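Local coordinates for protein halotolerant alpha-type carbonic anhydrase (dCA II) (Dunaliella salina, PDB 1Y7W) that probably catalyses the reversible hydration of carbon dioxide to bicarbonate at a zinc centre, as an alpha-type carbonic anhydrase that tolerates high salt, at residues Gly229-Thr232 and Glu238-Lys241. Numbering follows the deposited sequence.
Sequences GSLT and ERVK. With ACY (acetic acid), chain E.
The shortest polar bond between the two segments runs from Gly229 N to Val240 O, 2.8 Å long, with the N-H turned almost directly at its acceptor (165°). The return bond is longer and less straight: Val240 N lies 3.2 Å from Gly229 O, arriving from above the carbonyl plane, 49° out of it. Glu238 CA adds a weak C-H...O contact to the same Gly229 O. Together the two N-H...O bonds make Gly229 and Val240 an antiparallel hydrogen-bonded pair, the point at which strand 224-229 ends and strand 240-251 begins. The example illustrates how two neighbouring strands can part into a loop that in alpha-carbonic anhydrases borders the zinc site. Both belong to the large, mainly antiparallel sheet of that fold, and the intervening loop brings the side chain of Leu231 to about 8 Å from the zinc ion.

Val240 holds its CG1 anti to the backbone N (chi1 178°), which lays CG2 over one face of the Ser230-Leu231 peptide, 3.7 Å from Ser230 C. The same methyl meets Leu231 CD2, the two side chains crossing at about a right angle. On Leu231 the other methyl, CD1, comes obliquely near the Arg239 guanidinium, whose NE forms a salt bridge with Asp237. Ser230 packs its CB against Glu238 CG at 3.9 Å; the Glu238 chain then runs on extended to a carboxylate that Gln51 and Asn50 hold. Ser230 OG bonds to Leu231 O (2.7 Å) and also to Ser52 N, tying this segment to a neighbouring loop. Thr232 N gives a hydrogen bond to OXT of an acetic acid molecule, probably from the crystallisation liquor (2.8 Å), whose CH3 rests 3.5 Å from Leu231 CD2.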
loop_
_atom_site.group_PDB
_atom_site.type_symbol
_atom_site.label_atom_id
_atom_site.label_comp_id
_atom_site.label_asym_id
_atom_site.label_seq_id
_atom_site.Cartn_x
_atom_site.Cartn_y
_atom_site.Cartn_z
ATOM N N GLY A 229 -10.330 8.149 1.158
ATOM C CA GLY A 229 -9.204 8.885 0.626
ATOM C C GLY A 229 -8.963 8.716 -0.844
ATOM O O GLY A 229 -9.866 8.431 -1.602
ATOM N N SER A 230 -7.691 8.772 -1.222
ATOM C CA SER A 230 -7.298 8.755 -2.606
ATOM C C SER A 230 -6.078 7.920 -2.919
ATOM O O SER A 230 -5.433 7.410 -2.013
ATOM C CB SER A 230 -6.959 10.199 -2.997
ATOM O OG SER A 230 -5.628 10.582 -2.585
ATOM N N LEU A 231 -5.772 7.768 -4.208
ATOM C CA LEU A 231 -4.503 7.143 -4.606
ATOM C C LEU A 231 -3.449 8.158 -4.081
ATOM O O LEU A 231 -3.706 9.388 -4.069
ATOM C CB LEU A 231 -4.322 7.081 -6.140
ATOM C CG LEU A 231 -5.384 6.197 -6.804
ATOM C CD1 LEU A 231 -5.286 6.251 -8.320
ATOM C CD2 LEU A 231 -5.155 4.809 -6.322
ATOM N N THR A 232 -2.263 7.666 -3.716
ATOM C CA THR A 232 -1.212 8.598 -3.239
ATOM C C THR A 232 -0.186 8.894 -4.359
ATOM O O THR A 232 0.873 9.430 -4.109
ATOM C CB THR A 232 -0.501 8.049 -1.975
ATOM O OG1 THR A 232 0.175 6.835 -2.320
ATOM C CG2 THR A 232 -1.517 7.786 -0.841
ATOM N N GLU A 238 -9.867 10.053 -6.078
ATOM C CA GLU A 238 -10.536 9.899 -4.795
ATOM C C GLU A 238 -11.529 8.715 -4.806
ATOM O O GLU A 238 -12.761 8.895 -4.773
ATOM C CB GLU A 238 -11.211 11.207 -4.439
ATOM C CG GLU A 238 -10.101 12.260 -4.058
ATOM C CD GLU A 238 -10.616 13.607 -3.614
ATOM O OE1 GLU A 238 -9.774 14.449 -3.252
ATOM O OE2 GLU A 238 -11.840 13.845 -3.622
ATOM N N ARG A 239 -10.966 7.514 -4.893
ATOM C CA ARG A 239 -11.767 6.281 -4.967
ATOM C C ARG A 239 -11.179 5.189 -4.102
ATOM O O ARG A 239 -11.275 3.988 -4.407
ATOM C CB ARG A 239 -11.915 5.857 -6.457
ATOM C CG ARG A 239 -10.640 5.456 -7.182
ATOM C CD ARG A 239 -10.854 5.498 -8.741
ATOM N NE ARG A 239 -9.624 5.189 -9.479
ATOM C CZ ARG A 239 -9.217 3.979 -9.839
ATOM N NH1 ARG A 239 -8.121 3.886 -10.526
ATOM N NH2 ARG A 239 -9.884 2.849 -9.515
ATOM N N VAL A 240 -10.607 5.595 -2.970
ATOM C CA VAL A 240 -10.010 4.603 -2.069
ATOM C C VAL A 240 -10.539 4.550 -0.655
ATOM O O VAL A 240 -10.546 5.568 0.037
ATOM C CB VAL A 240 -8.475 4.817 -1.902
ATOM C CG1 VAL A 240 -7.905 3.783 -0.895
ATOM C CG2 VAL A 240 -7.781 4.672 -3.234
ATOM N N LYS A 241 -10.972 3.364 -0.207
ATOM C CA LYS A 241 -11.362 3.211 1.198
ATOM C C LYS A 241 -10.028 2.755 1.858
ATOM O O LYS A 241 -9.492 1.679 1.532
ATOM C CB LYS A 241 -12.414 2.116 1.368
ATOM C CG LYS A 241 -13.709 2.433 0.674
ATOM C CD LYS A 241 -14.238 3.828 0.987
ATOM C CE LYS A 241 -15.644 3.973 0.439
ATOM N NZ LYS A 241 -16.124 5.375 0.757
HETATM C C ACY E . -2.207 3.637 -3.459
HETATM O O ACY E . -1.416 2.941 -2.682
HETATM O OXT ACY E . -2.098 4.860 -3.610
HETATM C CH3 ACY E . -3.258 2.823 -4.185
#